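SJCHGC06286 protein (Schistosoma japonicum, PDB 3QBR) probably regulates apoptosis as a Bcl-2 family member and is thought to bind BH domains of partner proteins, here as its helical domain without the C-terminal membrane segment. Local coordinates at residues Phe17-His26 with Gln146-Asp157; Leu65-Asn73 with Val123-Ile131. All blocks are in the same frame, centred on the assembly; numbering follows the deposited sequence.

Interaction 1: Phe17-His26 with Gln146-Asp157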
loop_
_atom_site.group_PDB
_atom_site.type_symbol
_atom_site.label_atom_id
_atom_site.label_comp_id
_atom_site.label_asym_id
_atom_site.label_seq_id
_atom_site.Cartn_x
_atom_site.Cartn_y
_atom_site.Cartn_z
ATOM N N PHE A 17 -6.774 1.195 15.842
ATOM C CA PHE A 17 -6.504 0.492 14.588
ATOM C C PHE A 17 -5.926 1.425 13.529
ATOM O O PHE A 17 -4.960 1.085 12.858
ATOM C CB PHE A 17 -7.758 -0.248 14.076
ATOM C CG PHE A 17 -7.540 -1.022 12.794
ATOM C CD1 PHE A 17 -7.088 -2.336 12.825
ATOM C CD2 PHE A 17 -7.814 -0.440 11.560
ATOM C CE1 PHE A 17 -6.888 -3.062 11.631
ATOM C CE2 PHE A 17 -7.626 -1.147 10.361
ATOM C CZ PHE A 17 -7.158 -2.456 10.394
ATOM N N ARG A 18 -6.494 2.613 13.395
ATOM C CA ARG A 18 -5.975 3.543 12.407
ATOM C C ARG A 18 -4.525 3.885 12.657
ATOM O O ARG A 18 -3.784 4.140 11.719
ATOM C CB ARG A 18 -6.763 4.843 12.372
ATOM C CG ARG A 18 -6.326 5.734 11.221
ATOM C CD ARG A 18 -7.079 7.048 11.169
ATOM N NE ARG A 18 -7.151 7.647 12.495
ATOM C CZ ARG A 18 -8.248 7.657 13.245
ATOM N NH1 ARG A 18 -9.370 7.119 12.777
ATOM N NH2 ARG A 18 -8.226 8.207 14.456
ATOM N N LEU A 19 -4.119 3.919 13.920
ATOM C CA LEU A 19 -2.762 4.342 14.265
ATOM C C LEU A 19 -1.790 3.187 14.067
ATOM O O LEU A 19 -0.666 3.348 13.590
ATOM C CB LEU A 19 -2.729 4.780 15.716
ATOM C CG LEU A 19 -1.373 5.292 16.182
ATOM C CD1 LEU A 19 -0.839 6.383 15.247
ATOM C CD2 LEU A 19 -1.504 5.799 17.600
ATOM N N GLN A 20 -2.247 2.011 14.464
ATOM C CA GLN A 20 -1.545 0.784 14.178
ATOM C C GLN A 20 -1.314 0.656 12.661
ATOM O O GLN A 20 -0.181 0.464 12.224
ATOM C CB GLN A 20 -2.353 -0.390 14.729
ATOM C CG GLN A 20 -1.618 -1.706 14.850
ATOM C CD GLN A 20 -2.502 -2.804 15.438
ATOM O OE1 GLN A 20 -3.132 -2.613 16.480
ATOM N NE2 GLN A 20 -2.548 -3.959 14.771
ATOM N N THR A 21 -2.362 0.797 11.847
ATOM C CA THR A 21 -2.201 0.517 10.419
ATOM C C THR A 21 -1.272 1.528 9.759
ATOM O O THR A 21 -0.479 1.202 8.874
ATOM C CB THR A 21 -3.542 0.427 9.640
ATOM O OG1 THR A 21 -3.871 1.702 9.106
ATOM C CG2 THR A 21 -4.669 -0.046 10.524
ATOM N N SER A 22 -1.371 2.762 10.200
ATOM C CA SER A 22 -0.442 3.802 9.778
ATOM C C SER A 22 1.034 3.403 10.014
ATOM O O SER A 22 1.867 3.465 9.102
ATOM C CB SER A 22 -0.791 5.114 10.505
ATOM O OG SER A 22 0.110 6.138 10.162
ATOM N N THR A 23 1.339 2.972 11.234
ATOM C CA THR A 23 2.698 2.576 11.602
ATOM C C THR A 23 3.217 1.437 10.719
ATOM O O THR A 23 4.413 1.366 10.412
ATOM C CB THR A 23 2.790 2.161 13.105
ATOM O OG1 THR A 23 2.411 3.252 13.955
ATOM C CG2 THR A 23 4.185 1.715 13.445
ATOM N N LEU A 24 2.319 0.540 10.311
ATOM C CA LEU A 24 2.727 -0.574 9.449
ATOM C C LEU A 24 3.135 -0.086 8.074
ATOM O O LEU A 24 4.094 -0.594 7.489
ATOM C CB LEU A 24 1.613 -1.582 9.296
ATOM C CG LEU A 24 1.757 -2.867 10.086
ATOM C CD1 LEU A 24 0.523 -3.736 9.798
ATOM C CD2 LEU A 24 3.068 -3.577 9.711
ATOM N N CYS A 25 2.402 0.902 7.561
ATOM C CA CYS A 25 2.735 1.456 6.259
ATOM C C CYS A 25 4.107 2.065 6.255
ATOM O O CYS A 25 4.917 1.711 5.395
ATOM C CB CYS A 25 1.727 2.501 5.809
ATOM S SG CYS A 25 0.178 1.752 5.452
ATOM N N HIS A 26 4.357 2.992 7.192
ATOM C CA HIS A 26 5.713 3.547 7.379
ATOM C C HIS A 26 6.815 2.462 7.436
ATOM O O HIS A 26 7.717 2.440 6.599
ATOM C CB HIS A 26 5.769 4.482 8.592
ATOM C CG HIS A 26 4.935 5.713 8.440
ATOM N ND1 HIS A 26 5.194 6.674 7.486
ATOM C CD2 HIS A 26 3.844 6.143 9.112
ATOM C CE1 HIS A 26 4.299 7.642 7.577
ATOM N NE2 HIS A 26 3.470 7.344 8.560
ATOM N N GLN A 146 2.958 11.656 2.060
ATOM C CA GLN A 146 2.316 11.617 3.365
ATOM C C GLN A 146 0.820 11.571 3.209
ATOM O O GLN A 146 0.105 11.065 4.073
ATOM C CB GLN A 146 2.708 12.826 4.221
ATOM C CG GLN A 146 4.104 12.727 4.851
ATOM C CD GLN A 146 4.414 11.342 5.452
ATOM O OE1 GLN A 146 3.600 10.770 6.197
ATOM N NE2 GLN A 146 5.610 10.810 5.135
ATOM N N MET A 147 0.329 12.116 2.107
ATOM C CA MET A 147 -1.110 12.110 1.879
ATOM C C MET A 147 -1.582 10.677 1.580
ATOM O O MET A 147 -2.508 10.171 2.216
ATOM C CB MET A 147 -1.455 13.067 0.752
ATOM C CG MET A 147 -2.952 13.301 0.582
ATOM S SD MET A 147 -3.633 12.178 -0.640
ATOM C CE MET A 147 -2.744 12.793 -2.081
ATOM N N LEU A 148 -0.915 10.014 0.638
ATOM C CA LEU A 148 -1.251 8.637 0.306
ATOM C C LEU A 148 -1.262 7.748 1.550
ATOM O O LEU A 148 -2.207 6.983 1.783
ATOM C CB LEU A 148 -0.272 8.070 -0.725
ATOM C CG LEU A 148 -0.421 8.595 -2.144
ATOM C CD1 LEU A 148 0.656 8.003 -3.049
ATOM C CD2 LEU A 148 -1.832 8.202 -2.647
ATOM N N ILE A 149 -0.205 7.857 2.355
ATOM C CA ILE A 149 -0.103 7.051 3.564
ATOM C C ILE A 149 -1.239 7.339 4.545
ATOM O O ILE A 149 -1.762 6.426 5.171
ATOM C CB ILE A 149 1.239 7.249 4.250
ATOM C CG1 ILE A 149 2.352 6.668 3.384
ATOM C CG2 ILE A 149 1.229 6.563 5.586
ATOM C CD1 ILE A 149 3.736 7.059 3.872
ATOM N N LYS A 150 -1.644 8.598 4.663
ATOM C CA LYS A 150 -2.733 8.941 5.581
ATOM C C LYS A 150 -4.076 8.427 5.077
ATOM O O LYS A 150 -4.899 7.946 5.866
ATOM C CB LYS A 150 -2.808 10.449 5.806
ATOM C CG LYS A 150 -3.851 10.857 6.799
ATOM C CD LYS A 150 -3.994 12.379 6.805
ATOM C CE LYS A 150 -4.868 12.892 7.945
ATOM N NZ LYS A 150 -5.066 14.369 7.832
ATOM N N THR A 151 -4.283 8.529 3.761
ATOM C CA THR A 151 -5.518 8.084 3.133
ATOM C C THR A 151 -5.645 6.566 3.222
ATOM O O THR A 151 -6.694 6.051 3.624
ATOM C CB THR A 151 -5.608 8.562 1.677
ATOM O OG1 THR A 151 -5.697 9.989 1.670
ATOM C CG2 THR A 151 -6.821 7.996 1.005
ATOM N N THR A 152 -4.587 5.842 2.868
ATOM C CA THR A 152 -4.568 4.404 3.138
ATOM C C THR A 152 -5.004 4.072 4.591
ATOM O O THR A 152 -5.772 3.136 4.823
ATOM C CB THR A 152 -3.193 3.830 2.871
ATOM O OG1 THR A 152 -2.754 4.281 1.595
ATOM C CG2 THR A 152 -3.208 2.305 2.908
ATOM N N SER A 153 -4.533 4.853 5.562
ATOM C CA SER A 153 -4.872 4.625 6.971
ATOM C C SER A 153 -6.339 4.829 7.301
ATOM O O SER A 153 -6.930 3.972 7.963
ATOM C CB SER A 153 -4.029 5.508 7.901
ATOM O OG SER A 153 -2.677 5.076 7.915
ATOM N N GLN A 154 -6.914 5.962 6.880
ATOM C CA GLN A 154 -8.349 6.207 7.088
ATOM C C GLN A 154 -9.207 5.135 6.414
ATOM O O GLN A 154 -10.099 4.572 7.029
ATOM C CB GLN A 154 -8.778 7.574 6.555
ATOM C CG GLN A 154 -8.263 8.753 7.327
ATOM C CD GLN A 154 -8.094 9.973 6.435
ATOM O OE1 GLN A 154 -8.568 9.996 5.295
ATOM N NE2 GLN A 154 -7.406 10.988 6.946
ATOM N N TYR A 155 -8.917 4.864 5.144
ATOM C CA TYR A 155 -9.706 3.947 4.336
ATOM C C TYR A 155 -9.709 2.596 4.994
ATOM O O TYR A 155 -10.752 1.935 5.074
ATOM C CB TYR A 155 -9.150 3.833 2.909
ATOM C CG TYR A 155 -10.016 2.985 2.002
ATOM C CD1 TYR A 155 -9.816 1.612 1.892
ATOM C CD2 TYR A 155 -11.061 3.559 1.275
ATOM C CE1 TYR A 155 -10.629 0.826 1.070
ATOM C CE2 TYR A 155 -11.867 2.800 0.441
ATOM C CZ TYR A 155 -11.655 1.428 0.341
ATOM O OH TYR A 155 -12.468 0.676 -0.497
ATOM N N SER A 156 -8.538 2.190 5.467
ATOM C CA SER A 156 -8.416 0.936 6.211
ATOM C C SER A 156 -9.333 0.868 7.429
ATOM O O SER A 156 -9.882 -0.187 7.753
ATOM C CB SER A 156 -6.974 0.730 6.675
ATOM O OG SER A 156 -6.244 -0.016 5.719
ATOM N N ASP A 157 -9.474 2.001 8.105
ATOM C CA ASP A 157 -10.175 2.051 9.377
ATOM C C ASP A 157 -11.669 2.093 9.096
ATOM O O ASP A 157 -12.494 1.707 9.917
ATOM C CB ASP A 157 -9.729 3.294 10.152
ATOM C CG ASP A 157 -10.171 3.282 11.610
ATOM O OD1 ASP A 157 -10.004 2.239 12.288
ATOM O OD2 ASP A 157 -10.668 4.331 12.082
#

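Interaction 2: Leu65-Asn73 with Val123-Ile131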
loop_
_atom_site.group_PDB
_atom_site.type_symbol
_atom_site.label_atom_id
_atom_site.label_comp_id
_atom_site.label_asym_id
_atom_site.label_seq_id
_atom_site.Cartn_x
_atom_site.Cartn_y
_atom_site.Cartn_z
ATOM N N LEU A 65 4.756 -9.392 4.701
ATOM C CA LEU A 65 4.397 -8.456 3.638
ATOM C C LEU A 65 5.475 -8.355 2.565
ATOM O O LEU A 65 5.171 -8.130 1.395
ATOM C CB LEU A 65 4.123 -7.077 4.206
ATOM C CG LEU A 65 2.706 -6.845 4.652
ATOM C CD1 LEU A 65 2.676 -5.480 5.284
ATOM C CD2 LEU A 65 1.767 -6.930 3.432
ATOM N N LEU A 66 6.734 -8.494 2.972
ATOM C CA LEU A 66 7.838 -8.409 2.026
ATOM C C LEU A 66 7.771 -9.631 1.133
ATOM O O LEU A 66 7.893 -9.536 -0.088
ATOM C CB LEU A 66 9.216 -8.296 2.715
ATOM C CG LEU A 66 9.562 -6.947 3.375
ATOM C CD1 LEU A 66 10.715 -7.103 4.333
ATOM C CD2 LEU A 66 9.878 -5.867 2.388
ATOM N N GLN A 67 7.559 -10.786 1.741
ATOM C CA GLN A 67 7.415 -11.978 0.934
ATOM C C GLN A 67 6.244 -11.839 -0.055
ATOM O O GLN A 67 6.406 -12.088 -1.242
ATOM C CB GLN A 67 7.253 -13.193 1.820
ATOM C CG GLN A 67 7.036 -14.482 1.037
ATOM C CD GLN A 67 6.432 -15.549 1.917
ATOM O OE1 GLN A 67 7.094 -16.056 2.818
ATOM N NE2 GLN A 67 5.149 -15.862 1.694
ATOM N N LEU A 68 5.098 -11.382 0.441
ATOM C CA LEU A 68 3.852 -11.332 -0.318
ATOM C C LEU A 68 3.794 -10.197 -1.343
ATOM O O LEU A 68 3.165 -10.347 -2.384
ATOM C CB LEU A 68 2.653 -11.226 0.640
ATOM C CG LEU A 68 2.323 -12.419 1.548
ATOM C CD1 LEU A 68 1.305 -12.020 2.616
ATOM C CD2 LEU A 68 1.806 -13.605 0.764
ATOM N N VAL A 69 4.400 -9.054 -1.037
ATOM C CA VAL A 69 4.525 -7.965 -2.001
ATOM C C VAL A 69 5.576 -8.386 -3.043
ATOM O O VAL A 69 5.578 -7.932 -4.193
ATOM C CB VAL A 69 4.919 -6.667 -1.301
ATOM C CG1 VAL A 69 5.367 -5.601 -2.316
ATOM C CG2 VAL A 69 3.744 -6.150 -0.483
ATOM N N GLY A 70 6.458 -9.295 -2.637
ATOM C CA GLY A 70 7.403 -9.871 -3.571
ATOM C C GLY A 70 6.652 -10.715 -4.590
ATOM O O GLY A 70 6.895 -10.603 -5.798
ATOM N N ASP A 71 5.743 -11.562 -4.094
ATOM C CA ASP A 71 4.877 -12.359 -4.951
ATOM C C ASP A 71 4.185 -11.426 -5.912
ATOM O O ASP A 71 4.157 -11.678 -7.117
ATOM C CB ASP A 71 3.824 -13.113 -4.138
ATOM C CG ASP A 71 4.408 -14.278 -3.333
ATOM O OD1 ASP A 71 5.458 -14.839 -3.726
ATOM O OD2 ASP A 71 3.792 -14.639 -2.303
ATOM N N PHE A 72 3.642 -10.336 -5.378
ATOM C CA PHE A 72 2.896 -9.385 -6.195
ATOM C C PHE A 72 3.762 -8.738 -7.268
ATOM O O PHE A 72 3.344 -8.633 -8.413
ATOM C CB PHE A 72 2.233 -8.307 -5.321
ATOM C CG PHE A 72 1.513 -7.246 -6.096
ATOM C CD1 PHE A 72 0.133 -7.210 -6.120
ATOM C CD2 PHE A 72 2.211 -6.268 -6.770
ATOM C CE1 PHE A 72 -0.552 -6.229 -6.823
ATOM C CE2 PHE A 72 1.531 -5.261 -7.483
ATOM C CZ PHE A 72 0.150 -5.243 -7.501
ATOM N N ASN A 73 4.961 -8.288 -6.904
ATOM C CA ASN A 73 5.785 -7.535 -7.847
ATOM C C ASN A 73 6.164 -8.417 -9.014
ATOM O O ASN A 73 5.976 -8.073 -10.175
ATOM C CB ASN A 73 7.051 -6.993 -7.169
ATOM C CG ASN A 73 6.790 -5.726 -6.366
ATOM O OD1 ASN A 73 5.788 -5.045 -6.556
ATOM N ND2 ASN A 73 7.697 -5.416 -5.452
ATOM N N VAL A 123 -2.683 -7.082 0.516
ATOM C CA VAL A 123 -1.331 -7.117 -0.031
ATOM C C VAL A 123 -1.173 -6.213 -1.239
ATOM O O VAL A 123 -0.235 -5.411 -1.333
ATOM C CB VAL A 123 -0.958 -8.534 -0.478
ATOM C CG1 VAL A 123 0.212 -8.470 -1.415
ATOM C CG2 VAL A 123 -0.648 -9.412 0.721
ATOM N N ALA A 124 -2.098 -6.348 -2.176
ATOM C CA ALA A 124 -2.058 -5.534 -3.375
ATOM C C ALA A 124 -2.109 -4.040 -3.046
ATOM O O ALA A 124 -1.543 -3.234 -3.760
ATOM C CB ALA A 124 -3.195 -5.934 -4.316
ATOM N N MET A 125 -2.790 -3.665 -1.972
ATOM C CA MET A 125 -2.831 -2.256 -1.548
ATOM C C MET A 125 -1.455 -1.749 -1.055
ATOM O O MET A 125 -1.049 -0.632 -1.371
ATOM C CB MET A 125 -3.888 -2.065 -0.458
ATOM C CG MET A 125 -3.935 -0.680 0.152
ATOM S SD MET A 125 -5.043 -0.523 1.574
ATOM C CE MET A 125 -4.510 -1.887 2.588
ATOM N N PHE A 126 -0.739 -2.573 -0.292
ATOM C CA PHE A 126 0.613 -2.207 0.109
ATOM C C PHE A 126 1.588 -2.183 -1.061
ATOM O O PHE A 126 2.458 -1.309 -1.121
ATOM C CB PHE A 126 1.161 -3.138 1.196
ATOM C CG PHE A 126 0.488 -2.974 2.541
ATOM C CD1 PHE A 126 1.004 -2.094 3.493
ATOM C CD2 PHE A 126 -0.659 -3.702 2.860
ATOM C CE1 PHE A 126 0.388 -1.935 4.758
ATOM C CE2 PHE A 126 -1.283 -3.551 4.112
ATOM C CZ PHE A 126 -0.754 -2.663 5.071
ATOM N N ALA A 127 1.475 -3.142 -1.978
ATOM C CA ALA A 127 2.459 -3.216 -3.055
ATOM C C ALA A 127 2.298 -2.010 -3.980
ATOM O O ALA A 127 3.291 -1.419 -4.460
ATOM C CB ALA A 127 2.349 -4.514 -3.814
ATOM N N PHE A 128 1.040 -1.622 -4.178
ATOM C CA PHE A 128 0.720 -0.483 -5.017
ATOM C C PHE A 128 1.081 0.842 -4.380
ATOM O O PHE A 128 1.637 1.721 -5.041
ATOM C CB PHE A 128 -0.766 -0.465 -5.334
ATOM C CG PHE A 128 -1.164 0.563 -6.360
ATOM C CD1 PHE A 128 -0.631 0.534 -7.636
ATOM C CD2 PHE A 128 -2.118 1.513 -6.066
ATOM C CE1 PHE A 128 -1.028 1.472 -8.593
ATOM C CE2 PHE A 128 -2.532 2.442 -7.022
ATOM C CZ PHE A 128 -1.979 2.423 -8.278
ATOM N N LEU A 129 0.713 1.008 -3.115
ATOM C CA LEU A 129 1.091 2.208 -2.349
ATOM C C LEU A 129 2.618 2.416 -2.386
ATOM O O LEU A 129 3.096 3.526 -2.598
ATOM C CB LEU A 129 0.588 2.093 -0.913
ATOM C CG LEU A 129 1.005 3.126 0.134
ATOM C CD1 LEU A 129 0.332 4.507 -0.069
ATOM C CD2 LEU A 129 0.691 2.545 1.521
ATOM N N ARG A 130 3.370 1.329 -2.234
ATOM C CA ARG A 130 4.832 1.357 -2.375
ATOM C C ARG A 130 5.275 1.934 -3.711
ATOM O O ARG A 130 6.185 2.765 -3.786
ATOM C CB ARG A 130 5.398 -0.054 -2.262
ATOM C CG ARG A 130 6.881 -0.081 -2.130
ATOM C CD ARG A 130 7.419 -1.506 -2.036
ATOM N NE ARG A 130 7.721 -1.940 -3.388
ATOM C CZ ARG A 130 8.944 -2.046 -3.885
ATOM N NH1 ARG A 130 9.999 -1.800 -3.122
ATOM N NH2 ARG A 130 9.109 -2.423 -5.143
ATOM N N ILE A 131 4.620 1.464 -4.766
ATOM C CA ILE A 131 4.973 1.806 -6.131
ATOM C C ILE A 131 4.722 3.288 -6.359
ATOM O O ILE A 131 5.562 3.987 -6.913
ATOM C CB ILE A 131 4.186 0.905 -7.121
ATOM C CG1 ILE A 131 4.946 -0.402 -7.329
ATOM C CG2 ILE A 131 3.922 1.617 -8.441
ATOM C CD1 ILE A 131 4.061 -1.573 -7.708
HETATM O O HOH W 1 5.431 -2.998 -4.794
#

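Interaction 1: Phe17-His26 with Gln146-Asp157
R18 and D157 form a salt bridge at one end of this contact, with R18 NH1 3.2 Å from D157 OD2. The guanidinium and carboxylate planes stand 86° apart. The pair meets through one nitrogen and one oxygen, and the steep angle rules out a flat two-pronged fork. The R18 chain runs out extended and then bends at its third torsion (chi3 46°), which turns the guanidinium to D157. The other carboxylate oxygen lies beside F17. D157 OD1 is at the edge of the F17 ring, near its plane, 3.5 Å from F17 CD2. Ring and carboxylate are nearly coplanar. D157 OD1 also makes a long, weak ion pair with K161, and the F17 ring meets W170 with almost parallel planes.

Midway, the helices come together on small residues. S153 points toward helix 17-31, and its CA is 5.3 Å from S22 CA. S153 OG sits against S22 CA and CB, yet its polar need is met in its own helix by a 3.2 Å bond to I149 O. T21 OG1 lies beside S153 CA. This pairing joins the N-terminal helix 17-31 to helix 142-159 in the all-helical Bcl-2 fold. The axes of the two segments are 8.7 Å apart at an angle of 140°, roughly antiparallel.

At the far end H26 is met from two directions. I149 CG2 lies over one face of the ring, 4.1 Å from its centroid, in a CH-pi contact. Q146 OE1 comes to the edge in the ring plane, 3.5 Å from H26 CE1. The Q146 chain is bent at chi2, and its amide is nearly coplanar with the ring although the side chains cross at about a right angle. C25 CB packs on the same I149 methyl, CG2. Helix 35-48 also lies here, with L45 on H26 and L44 on Q146.

Interaction 2: Leu65-Asn73 with Val123-Ile131
A127 CB sits over one face of the F72 ring, 3.8 Å from its centroid and offset toward the rim, in a CH-pi contact. The same methyl meets V69 CG1, so this small residue lies in the middle of the crossing. F72 CE1 reaches A124 CB at 3.7 Å. V123 CG2 fits against CB and CD1 of L68. At the far end of the packed part, L65 CD1 stands above the centre of the F126 ring, 8° off the ring normal.

The side of N73 and R130 is looser, more polar and partly exposed. N73 ND2 and R130 NH2 are close, but both are donors and make no bond. Water 1 joins the helices instead. It donates to N73 OD1 at 2.7 Å and to A127 O at 2.7 Å, and accepts from R130 NE at 2.9 Å, in the guanidinium plane. The R130 chain is extended to CD and turns at chi3 (91°), which sets NE toward the water.

Helix 119-137 begins within the Asn-Trp-Gly-Arg signature of the BH1 region. L68, F72, A124 and F128 also pack on the chain of another protein, consistent with the Bcl-2 groove for BH3 helices. The axes of the two segments cross at 76°. The chemistry implies a contact held across by apolar packing, with N73 and R130 on one side linked through a water that also holds A127 O.

The two contacts have centres about 15 Å apart, on opposite sides of the chain's centre. Interaction 2 is the more buried. Interaction 1 is only partly buried and ends in a salt bridge between an exposed arginine and a partly exposed aspartate. They share no helix, but helices 119-137 and 142-159 follow each other in the chain and pack together: T152 and L148 touch L129, and T152 touches M125. C25 of interaction 1 also reaches F126 of interaction 2. Interaction 1 mixes serines, charges and a histidine along roughly antiparallel helices. Interaction 2 is mostly methyl and aromatic packing at a steep crossing, with one bridging water, and it also packs against the chain of another protein.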